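Local coordinates for protein dimethylsulfoniopropionate lyase (Roseovarius nubinhibens, PDB 4B29) that probably cleaves dimethylsulfoniopropionate to dimethyl sulfide and acrylate, using a zinc centre held inside a small cupin barrel, at residues E44-F48 against E153-S157; L164-R168 against R181-A185; R133-W139 against I198-W204. All blocks are in the same frame, centred on the assembly; numbering follows the deposited sequence.

Contact 1. Residues E44-F48 against E153-S157. With ZN (zinc ion), chain J; PO4 (phosphate ion), chain B; EDO (1,2-ethanediol), chain F.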
loop_
_atom_site.group_PDB
_atom_site.type_symbol
_atom_site.label_atom_id
_atom_site.label_comp_id
_atom_site.label_asym_id
_atom_site.label_seq_id
_atom_site.Cartn_x
_atom_site.Cartn_y
_atom_site.Cartn_z
ATOM N N GLU A 44 -13.599 -9.000 -1.979
ATOM C CA GLU A 44 -12.614 -9.113 -3.051
ATOM C C GLU A 44 -11.267 -9.565 -2.479
ATOM O O GLU A 44 -10.509 -10.275 -3.166
ATOM C CB GLU A 44 -12.400 -7.789 -3.789
ATOM C CG GLU A 44 -13.679 -7.255 -4.516
ATOM C CD GLU A 44 -14.182 -8.141 -5.639
ATOM O OE1 GLU A 44 -13.475 -9.070 -6.152
ATOM O OE2 GLU A 44 -15.359 -7.937 -6.039
ATOM N N PHE A 45 -10.945 -9.122 -1.251
ATOM C CA PHE A 45 -9.673 -9.544 -0.637
ATOM C C PHE A 45 -9.764 -11.039 -0.313
ATOM O O PHE A 45 -8.800 -11.756 -0.579
ATOM C CB PHE A 45 -9.389 -8.735 0.655
ATOM C CG PHE A 45 -8.567 -7.518 0.424
ATOM C CD1 PHE A 45 -8.714 -6.751 -0.753
ATOM C CD2 PHE A 45 -7.598 -7.107 1.373
ATOM C CE1 PHE A 45 -7.874 -5.625 -0.992
ATOM C CE2 PHE A 45 -6.783 -6.004 1.131
ATOM C CZ PHE A 45 -6.922 -5.238 -0.038
ATOM N N ARG A 46 -10.872 -11.503 0.267
ATOM C CA ARG A 46 -11.028 -12.931 0.568
ATOM C C ARG A 46 -10.940 -13.790 -0.687
ATOM O O ARG A 46 -10.415 -14.915 -0.643
ATOM C CB ARG A 46 -12.353 -13.181 1.288
ATOM C CG ARG A 46 -12.483 -12.269 2.534
ATOM C CD ARG A 46 -13.443 -12.880 3.561
ATOM N NE ARG A 46 -14.735 -13.252 2.969
ATOM C CZ ARG A 46 -15.777 -12.427 2.828
ATOM N NH1 ARG A 46 -15.730 -11.125 3.197
ATOM N NH2 ARG A 46 -16.876 -12.922 2.303
ATOM N N ALA A 47 -11.492 -13.273 -1.786
ATOM C CA ALA A 47 -11.423 -14.002 -3.055
ATOM C C ALA A 47 -9.993 -14.089 -3.607
ATOM O O ALA A 47 -9.659 -15.077 -4.316
ATOM C CB ALA A 47 -12.352 -13.330 -4.111
ATOM N N PHE A 48 -9.172 -13.078 -3.338
ATOM C CA PHE A 48 -7.851 -12.998 -3.921
ATOM C C PHE A 48 -6.867 -13.890 -3.169
ATOM O O PHE A 48 -6.017 -14.538 -3.782
ATOM C CB PHE A 48 -7.387 -11.548 -3.829
ATOM C CG PHE A 48 -6.092 -11.224 -4.568
ATOM C CD1 PHE A 48 -6.084 -10.952 -5.943
ATOM C CD2 PHE A 48 -4.899 -11.132 -3.842
ATOM C CE1 PHE A 48 -4.871 -10.553 -6.585
ATOM C CE2 PHE A 48 -3.685 -10.736 -4.467
ATOM C CZ PHE A 48 -3.681 -10.432 -5.834
ATOM N N GLU A 153 0.488 -10.471 -9.816
ATOM C CA GLU A 153 -0.851 -9.801 -9.720
ATOM C C GLU A 153 -0.941 -9.007 -8.439
ATOM O O GLU A 153 -0.283 -9.328 -7.439
ATOM C CB GLU A 153 -1.920 -10.862 -9.687
ATOM C CG GLU A 153 -2.020 -11.630 -11.064
ATOM C CD GLU A 153 -3.027 -12.712 -11.012
ATOM O OE1 GLU A 153 -3.748 -12.828 -9.988
ATOM O OE2 GLU A 153 -3.209 -13.490 -11.986
ATOM N N GLU A 154 -1.814 -7.999 -8.428
ATOM C CA GLU A 154 -1.923 -7.151 -7.245
ATOM C C GLU A 154 -3.381 -6.760 -7.109
ATOM O O GLU A 154 -4.099 -6.659 -8.102
ATOM C CB GLU A 154 -1.041 -5.945 -7.561
ATOM C CG GLU A 154 -1.345 -4.711 -6.982
ATOM C CD GLU A 154 -0.280 -3.685 -7.283
ATOM O OE1 GLU A 154 -0.229 -3.123 -8.395
ATOM O OE2 GLU A 154 0.465 -3.350 -6.374
ATOM N N LEU A 155 -3.826 -6.578 -5.876
ATOM C CA LEU A 155 -5.218 -6.131 -5.596
ATOM C C LEU A 155 -5.086 -4.933 -4.662
ATOM O O LEU A 155 -4.720 -5.077 -3.482
ATOM C CB LEU A 155 -6.026 -7.258 -4.946
ATOM C CG LEU A 155 -7.489 -6.873 -4.620
ATOM C CD1 LEU A 155 -8.271 -6.448 -5.884
ATOM C CD2 LEU A 155 -8.181 -8.047 -3.915
ATOM N N TYR A 156 -5.358 -3.734 -5.198
ATOM C CA TYR A 156 -5.348 -2.534 -4.375
ATOM C C TYR A 156 -6.629 -2.427 -3.550
ATOM O O TYR A 156 -7.705 -2.844 -3.983
ATOM C CB TYR A 156 -5.359 -1.273 -5.301
ATOM C CG TYR A 156 -4.028 -0.633 -5.433
ATOM C CD1 TYR A 156 -3.073 -1.179 -6.320
ATOM C CD2 TYR A 156 -3.672 0.470 -4.678
ATOM C CE1 TYR A 156 -1.806 -0.557 -6.469
ATOM C CE2 TYR A 156 -2.444 1.079 -4.809
ATOM C CZ TYR A 156 -1.494 0.532 -5.670
ATOM O OH TYR A 156 -0.280 1.156 -5.806
ATOM N N SER A 157 -6.496 -1.829 -2.347
ATOM C CA SER A 157 -7.673 -1.250 -1.649
ATOM C C SER A 157 -7.280 0.151 -1.249
ATOM O O SER A 157 -6.097 0.448 -1.010
ATOM C CB SER A 157 -8.137 -2.067 -0.412
ATOM O OG SER A 157 -7.197 -1.942 0.673
HETATM ZN ZN ZN J . 1.476 -2.447 -9.151
HETATM P P PO4 B . 2.444 -0.497 -7.167
HETATM O O1 PO4 B . 3.615 0.370 -6.810
HETATM O O2 PO4 B . 2.002 -1.226 -5.883
HETATM O O3 PO4 B . 1.277 0.297 -7.739
HETATM O O4 PO4 B . 2.797 -1.527 -8.189
HETATM C C1 EDO F . 0.978 -0.203 -2.541
HETATM O O1 EDO F . 0.207 0.952 -2.880
HETATM C C2 EDO F . 2.423 0.209 -2.628
HETATM O O2 EDO F . 3.130 -1.008 -2.497
#
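S157 OG sits 3.4 Å from F45 CZ, and its polar needs are met next door: it donates to the carbonyl of L201 and accepts from the indole N-H of W38. It lies where helix 43-48 packs on the outside of a cupin barrel, against strand 153-159. Helix and strand run nearly antiparallel, at 162°, and no hydrogen bond links the two segments. The joint is therefore made by side-chain packing, with L155 at its centre. With CG anti to the backbone N (chi1 180°), L155 reaches between the two phenylalanines. Its CD2 branch meets F45 CD1 at 3.5 Å and also lies against the CB of F48. The L155 and F48 side chains run past each other in opposite directions, and L155 CB stands over the centre of the F48 ring in a CH-pi contact, 3.8 Å from the centroid and only 9° off the normal. The rim of the same ring points at the strand backbone, with E153 O near the ring plane. R205 adds a cation-pi contact to F48 and a salt bridge to E153.

Because successive strand residues face opposite ways, E154 and Y156 turn into the barrel, away from the helix. E154 OE1 binds zinc at 2.0 Å, H150 and H189 supply the other protein ligands, and H183 ND1 bonds to that same carboxylate oxygen. A phosphate, probably from the crystallisation liquor, takes a further place on the metal through O4, at 1.9 Å. The hydroxyl of Y156 donates to this phosphate, OH to O3, at 2.6 Å.

Contact 2. Residues L164-R168 against R181-A185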
loop_
_atom_site.group_PDB
_atom_site.type_symbol
_atom_site.label_atom_id
_atom_site.label_comp_id
_atom_site.label_asym_id
_atom_site.label_seq_id
_atom_site.Cartn_x
_atom_site.Cartn_y
_atom_site.Cartn_z
ATOM N N LEU A 164 -7.197 8.757 -8.713
ATOM C CA LEU A 164 -7.612 8.276 -10.028
ATOM C C LEU A 164 -6.651 7.188 -10.469
ATOM O O LEU A 164 -5.448 7.457 -10.597
ATOM C CB LEU A 164 -7.609 9.458 -11.020
ATOM C CG LEU A 164 -8.123 9.090 -12.405
ATOM C CD1 LEU A 164 -9.592 8.662 -12.351
ATOM C CD2 LEU A 164 -7.867 10.358 -13.327
ATOM N N PHE A 165 -7.213 5.995 -10.719
ATOM C CA PHE A 165 -6.438 4.799 -11.096
ATOM C C PHE A 165 -6.537 4.490 -12.571
ATOM O O PHE A 165 -7.646 4.399 -13.112
ATOM C CB PHE A 165 -6.942 3.605 -10.295
ATOM C CG PHE A 165 -6.436 3.600 -8.879
ATOM C CD1 PHE A 165 -6.981 4.466 -7.888
ATOM C CD2 PHE A 165 -5.338 2.780 -8.558
ATOM C CE1 PHE A 165 -6.499 4.473 -6.569
ATOM C CE2 PHE A 165 -4.843 2.754 -7.215
ATOM C CZ PHE A 165 -5.418 3.584 -6.239
ATOM N N HIS A 166 -5.361 4.342 -13.202
ATOM C CA HIS A 166 -5.217 4.048 -14.624
ATOM C C HIS A 166 -4.713 2.622 -14.804
ATOM O O HIS A 166 -3.857 2.167 -14.003
ATOM C CB HIS A 166 -4.154 4.966 -15.246
ATOM C CG HIS A 166 -4.383 6.426 -14.981
ATOM N ND1 HIS A 166 -5.351 7.152 -15.661
ATOM C CD2 HIS A 166 -3.780 7.289 -14.131
ATOM C CE1 HIS A 166 -5.333 8.408 -15.226
ATOM N NE2 HIS A 166 -4.381 8.521 -14.308
ATOM N N LEU A 167 -5.230 1.943 -15.813
ATOM C CA LEU A 167 -4.750 0.565 -16.119
ATOM C C LEU A 167 -4.825 0.344 -17.599
ATOM O O LEU A 167 -5.857 0.613 -18.214
ATOM C CB LEU A 167 -5.667 -0.452 -15.381
ATOM C CG LEU A 167 -5.449 -1.944 -15.646
ATOM C CD1 LEU A 167 -4.016 -2.387 -15.220
ATOM C CD2 LEU A 167 -6.535 -2.792 -14.941
ATOM N N ARG A 168 -3.758 -0.182 -18.209
ATOM C CA ARG A 168 -3.808 -0.410 -19.645
ATOM C C ARG A 168 -4.960 -1.354 -19.984
ATOM O O ARG A 168 -5.242 -2.325 -19.256
ATOM C CB ARG A 168 -2.476 -0.947 -20.157
ATOM C CG ARG A 168 -1.335 0.145 -20.168
ATOM C CD ARG A 168 -1.573 1.469 -21.043
ATOM N NE ARG A 168 -1.861 1.149 -22.423
ATOM C CZ ARG A 168 -0.955 0.927 -23.396
ATOM N NH1 ARG A 168 0.344 0.996 -23.142
ATOM N NH2 ARG A 168 -1.357 0.624 -24.645
ATOM N N ARG A 181 -9.077 -2.562 -6.645
ATOM C CA ARG A 181 -8.867 -2.752 -8.067
ATOM C C ARG A 181 -7.842 -3.856 -8.303
ATOM O O ARG A 181 -6.762 -3.784 -7.681
ATOM C CB ARG A 181 -8.373 -1.499 -8.740
ATOM C CG ARG A 181 -8.660 -1.733 -10.283
ATOM C CD ARG A 181 -7.915 -0.841 -11.216
ATOM N NE ARG A 181 -8.632 -0.984 -12.482
ATOM C CZ ARG A 181 -8.800 -0.015 -13.365
ATOM N NH1 ARG A 181 -8.176 1.136 -13.228
ATOM N NH2 ARG A 181 -9.599 -0.265 -14.396
ATOM N N PHE A 182 -8.182 -4.799 -9.207
ATOM C CA PHE A 182 -7.244 -5.886 -9.568
ATOM C C PHE A 182 -6.322 -5.435 -10.709
ATOM O O PHE A 182 -6.806 -4.866 -11.728
ATOM C CB PHE A 182 -8.079 -7.053 -10.047
ATOM C CG PHE A 182 -7.280 -8.192 -10.615
ATOM C CD1 PHE A 182 -6.467 -8.946 -9.780
ATOM C CD2 PHE A 182 -7.409 -8.544 -11.940
ATOM C CE1 PHE A 182 -5.755 -10.041 -10.276
ATOM C CE2 PHE A 182 -6.683 -9.681 -12.461
ATOM C CZ PHE A 182 -5.866 -10.406 -11.616
ATOM N N HIS A 183 -5.022 -5.678 -10.567
ATOM C CA HIS A 183 -4.072 -5.437 -11.661
ATOM C C HIS A 183 -3.528 -6.765 -12.145
ATOM O O HIS A 183 -2.824 -7.447 -11.413
ATOM C CB HIS A 183 -2.894 -4.588 -11.185
ATOM C CG HIS A 183 -3.286 -3.169 -10.859
ATOM N ND1 HIS A 183 -2.597 -2.403 -9.941
ATOM C CD2 HIS A 183 -4.336 -2.419 -11.271
ATOM C CE1 HIS A 183 -3.175 -1.207 -9.857
ATOM N NE2 HIS A 183 -4.218 -1.188 -10.666
ATOM N N PRO A 184 -3.891 -7.174 -13.360
ATOM C CA PRO A 184 -3.417 -8.461 -13.850
ATOM C C PRO A 184 -1.910 -8.414 -14.097
ATOM O O PRO A 184 -1.299 -7.340 -14.232
ATOM C CB PRO A 184 -4.139 -8.675 -15.198
ATOM C CG PRO A 184 -5.121 -7.550 -15.307
ATOM C CD PRO A 184 -4.833 -6.472 -14.268
ATOM N N ALA A 185 -1.323 -9.619 -14.155
ATOM C CA ALA A 185 0.118 -9.707 -14.369
ATOM C C ALA A 185 0.621 -8.885 -15.540
ATOM O O ALA A 185 0.048 -8.947 -16.663
ATOM C CB ALA A 185 0.493 -11.210 -14.608
HETATM O O HOH W 1 -5.383 1.034 -11.927
#
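L167 lies across R181, and this pair supplies most of the interface between strand 163-167 of one cupin sheet and strand 180-183 at the margin of the other. The strands are inclined by 29° and stay too far apart for backbone pairing, L167 and H183 being nearest at 7.5 Å between CA atoms. R181 bridges the gap by running extended from CG to NE, with CG opposite its own backbone N (chi1 -162°). Its guanidinium then presents a face to L167, whose CB stands 3.7 Å from NH1, offset toward the rim of the group. The CD2 branch of L167 continues over NE at 3.7 Å and reaches P184 CD, while CD1 lies alongside H183, nearest its CD2, as the two side chains pass in opposite directions.

F165 meets the same guanidinium with its backbone O, 3.3 Å from R181 NH1 and near the guanidinium plane, and with its CB. A water joins the polar ends. It accepts from R181 NH1 at 3.1 Å, bonds to H183 NE2 at 2.8 Å and donates weakly to H166 O.

The buried cation is thus bonded to the carbonyl of P171 through NH2 and to the water through NH1, without a carboxylate among these partners. Since H183 ND1 bonds to the zinc ligand E154, the one water links R181 to H183, in the second shell of the metal, which may help fix the rotation of the imidazole.

Contact 3. Residues R133-W139 against I198-W204. With EDO (1,2-ethanediol), chain F; PO4 (phosphate ion), chain E.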
loop_
_atom_site.group_PDB
_atom_site.type_symbol
_atom_site.label_atom_id
_atom_site.label_comp_id
_atom_site.label_asym_id
_atom_site.label_seq_id
_atom_site.Cartn_x
_atom_site.Cartn_y
_atom_site.Cartn_z
ATOM N N ARG A 133 1.600 -11.400 0.208
ATOM C CA ARG A 133 2.379 -10.204 0.461
ATOM C C ARG A 133 1.385 -9.049 0.584
ATOM O O ARG A 133 0.438 -8.957 -0.225
ATOM C CB ARG A 133 3.347 -10.000 -0.683
ATOM C CG ARG A 133 4.196 -8.804 -0.577
ATOM C CD ARG A 133 5.159 -8.791 -1.785
ATOM N NE ARG A 133 6.236 -7.828 -1.608
ATOM C CZ ARG A 133 6.464 -6.766 -2.369
ATOM N NH1 ARG A 133 5.652 -6.434 -3.362
ATOM N NH2 ARG A 133 7.501 -6.012 -2.116
ATOM N N VAL A 134 1.587 -8.233 1.616
ATOM C CA VAL A 134 0.688 -7.102 1.905
ATOM C C VAL A 134 1.581 -5.869 1.993
ATOM O O VAL A 134 2.475 -5.792 2.839
ATOM C CB VAL A 134 -0.016 -7.283 3.252
ATOM C CG1 VAL A 134 -0.935 -6.048 3.497
ATOM C CG2 VAL A 134 -0.854 -8.529 3.289
ATOM N N THR A 135 1.339 -4.885 1.125
ATOM C CA THR A 135 2.101 -3.640 1.176
ATOM C C THR A 135 1.162 -2.456 1.406
ATOM O O THR A 135 -0.052 -2.567 1.233
ATOM C CB THR A 135 2.948 -3.347 -0.071
ATOM O OG1 THR A 135 2.091 -3.252 -1.231
ATOM C CG2 THR A 135 3.972 -4.458 -0.282
ATOM N N VAL A 136 1.757 -1.347 1.817
ATOM C CA VAL A 136 0.977 -0.121 2.096
ATOM C C VAL A 136 1.676 1.025 1.380
ATOM O O VAL A 136 2.914 1.122 1.413
ATOM C CB VAL A 136 0.961 0.165 3.654
ATOM C CG1 VAL A 136 0.458 1.639 3.928
ATOM C CG2 VAL A 136 0.074 -0.845 4.362
ATOM N N GLY A 137 0.913 1.931 0.724
ATOM C CA GLY A 137 1.540 3.072 0.051
ATOM C C GLY A 137 0.805 4.346 0.488
ATOM O O GLY A 137 -0.394 4.280 0.873
ATOM N N TYR A 138 1.528 5.461 0.535
ATOM C CA TYR A 138 0.911 6.784 0.765
ATOM C C TYR A 138 1.431 7.723 -0.295
ATOM O O TYR A 138 2.629 7.719 -0.619
ATOM C CB TYR A 138 1.317 7.326 2.135
ATOM C CG TYR A 138 0.793 8.746 2.350
ATOM C CD1 TYR A 138 -0.478 8.941 2.867
ATOM C CD2 TYR A 138 1.586 9.840 1.979
ATOM C CE1 TYR A 138 -0.972 10.291 3.080
ATOM C CE2 TYR A 138 1.104 11.180 2.144
ATOM C CZ TYR A 138 -0.147 11.349 2.725
ATOM O OH TYR A 138 -0.593 12.661 2.897
ATOM N N TRP A 139 0.527 8.529 -0.863
ATOM C CA TRP A 139 0.914 9.597 -1.774
ATOM C C TRP A 139 0.209 10.880 -1.347
ATOM O O TRP A 139 -1.000 10.881 -1.157
ATOM C CB TRP A 139 0.414 9.290 -3.199
ATOM C CG TRP A 139 1.166 8.170 -3.853
ATOM C CD1 TRP A 139 2.164 8.282 -4.772
ATOM C CD2 TRP A 139 0.945 6.751 -3.654
ATOM N NE1 TRP A 139 2.573 7.017 -5.173
ATOM C CE2 TRP A 139 1.851 6.074 -4.491
ATOM C CE3 TRP A 139 0.062 6.018 -2.854
ATOM C CZ2 TRP A 139 1.927 4.662 -4.543
ATOM C CZ3 TRP A 139 0.105 4.608 -2.928
ATOM C CH2 TRP A 139 1.055 3.967 -3.762
ATOM N N ILE A 198 -3.733 9.870 -0.789
ATOM C CA ILE A 198 -4.340 8.538 -0.717
ATOM C C ILE A 198 -3.414 7.613 0.070
ATOM O O ILE A 198 -2.197 7.716 -0.033
ATOM C CB ILE A 198 -4.638 7.918 -2.127
ATOM C CG1 ILE A 198 -5.538 6.674 -1.964
ATOM C CG2 ILE A 198 -3.336 7.663 -2.974
ATOM C CD1 ILE A 198 -6.039 6.142 -3.302
ATOM N N LEU A 199 -4.039 6.765 0.869
ATOM C CA LEU A 199 -3.317 5.743 1.662
ATOM C C LEU A 199 -3.935 4.410 1.239
ATOM O O LEU A 199 -5.169 4.256 1.261
ATOM C CB LEU A 199 -3.562 6.020 3.139
ATOM C CG LEU A 199 -2.998 5.024 4.185
ATOM C CD1 LEU A 199 -1.472 5.001 4.112
ATOM C CD2 LEU A 199 -3.508 5.366 5.622
ATOM N N THR A 200 -3.077 3.446 0.844
ATOM C CA THR A 200 -3.584 2.187 0.247
ATOM C C THR A 200 -3.033 0.990 1.004
ATOM O O THR A 200 -1.976 1.098 1.664
ATOM C CB THR A 200 -3.118 2.029 -1.213
ATOM O OG1 THR A 200 -1.686 2.097 -1.256
ATOM C CG2 THR A 200 -3.706 3.231 -2.093
ATOM N N LEU A 201 -3.743 -0.126 0.889
ATOM C CA LEU A 201 -3.246 -1.395 1.444
ATOM C C LEU A 201 -3.488 -2.419 0.324
ATOM O O LEU A 201 -4.609 -2.516 -0.222
ATOM C CB LEU A 201 -3.970 -1.740 2.764
ATOM C CG LEU A 201 -3.345 -3.011 3.387
ATOM C CD1 LEU A 201 -3.308 -2.913 4.935
ATOM C CD2 LEU A 201 -4.180 -4.209 2.943
ATOM N N VAL A 202 -2.439 -3.157 -0.042
ATOM C CA VAL A 202 -2.451 -3.870 -1.338
ATOM C C VAL A 202 -2.013 -5.317 -1.110
ATOM O O VAL A 202 -1.084 -5.560 -0.345
ATOM C CB VAL A 202 -1.442 -3.186 -2.266
ATOM C CG1 VAL A 202 -1.298 -3.919 -3.614
ATOM C CG2 VAL A 202 -1.871 -1.705 -2.478
ATOM N N LEU A 203 -2.703 -6.239 -1.754
ATOM C CA LEU A 203 -2.269 -7.655 -1.727
ATOM C C LEU A 203 -1.581 -8.019 -3.049
ATOM O O LEU A 203 -1.896 -7.461 -4.146
ATOM C CB LEU A 203 -3.472 -8.588 -1.624
ATOM C CG LEU A 203 -4.507 -8.326 -0.487
ATOM C CD1 LEU A 203 -5.543 -9.406 -0.446
ATOM C CD2 LEU A 203 -3.753 -8.238 0.878
ATOM N N TRP A 204 -0.682 -9.024 -2.964
ATOM C CA TRP A 204 0.028 -9.480 -4.176
ATOM C C TRP A 204 0.004 -10.991 -4.206
ATOM O O TRP A 204 0.010 -11.638 -3.132
ATOM C CB TRP A 204 1.526 -9.089 -4.110
ATOM C CG TRP A 204 1.849 -7.646 -3.884
ATOM C CD1 TRP A 204 1.553 -6.843 -2.755
ATOM C CD2 TRP A 204 2.422 -6.777 -4.839
ATOM N NE1 TRP A 204 2.023 -5.573 -2.970
ATOM C CE2 TRP A 204 2.558 -5.505 -4.235
ATOM C CE3 TRP A 204 2.888 -6.962 -6.150
ATOM C CZ2 TRP A 204 3.115 -4.397 -4.909
ATOM C CZ3 TRP A 204 3.468 -5.834 -6.830
ATOM C CH2 TRP A 204 3.587 -4.600 -6.197
HETATM C C1 EDO F . 0.978 -0.203 -2.541
HETATM O O1 EDO F . 0.207 0.952 -2.880
HETATM C C2 EDO F . 2.423 0.209 -2.628
HETATM O O2 EDO F . 3.130 -1.008 -2.497
HETATM P P PO4 E . 0.645 16.414 2.323
HETATM O O1 PO4 E . 1.378 16.842 3.616
HETATM O O2 PO4 E . 0.275 14.941 2.341
HETATM O O3 PO4 E . -0.701 17.096 2.304
HETATM O O4 PO4 E . 1.479 16.666 1.074
#
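R133 and W204 point the same way from neighbouring strands, with the arginine end poised above the indole. This antiparallel pair, 133-139 with 198-204, forms the middle of the larger sheet of the cupin barrel. The guanidinium does not stack flat: its plane is turned 66° from the indole, so that NH1 dips toward the ring and stands 3.3 Å from W204 CE2. The cation-pi geometry follows, with R133 CZ 4.6 Å from the centroid of the five-membered ring and 12° off its normal. D212 forms a salt bridge with R133 NH2.

T135 approaches the same indole at its rim, the two side chains crossing at about a right angle. W204 NE1 donates to T135 OG1 at 2.9 Å, almost straight at 172° and in the ring plane, which pins the rotation of the indole. Face and rim contacts together help to hold the indole beside the zinc site.

Further along this inward surface, W139 lies beside I198, its CE3 3.8 Å from I198 CG2. Its rim is turned toward T200, with CZ3 3.5 Å from T200 OG1, and the indole extends over G137, which has no side chain to oppose it. Paired backbone hydrogen bonds at T135/V202, G137/T200 and W139/I198 keep these residues opposite one another.

The reverse surface is mainly apolar, Y138 being the exception with its hydroxyl bonded to D74 O. The V134 side chain crosses that of L201 obliquely, V134 CG1 3.8 Å from L201 CD2, V136 meets L199 and L201, and helix 67-73 covers Y138 and L199.

Within the barrel an ethanediol, probably from the crystallisation liquor, spans the two threonines: its O2 bonds to T135 OG1 at 2.8 Å and its O1 to T200 OG1 at 2.7 Å.

Contact 3 lies about 1 Å from the centre of the chain and is wholly buried. Contacts 1 and 2 have their centres about 12 and 14 Å from it: contact 1 is still buried, although its helix has exposed residues, and contact 2 is partly buried. Each contact has at least one strand in the same sheet, where 153-159 runs between 198-205 and 180-183, so contact 1 borders both others. Backbone bonding dominates contact 3, whereas contact 1 is helix-on-strand hydrophobic packing and contact 2 spans two sheets through an arginine and a water. Toward the zinc, contact 1 contributes the ligand E154, contact 2 its partner H183, and contact 3 packs W204 and V202 against that glutamate.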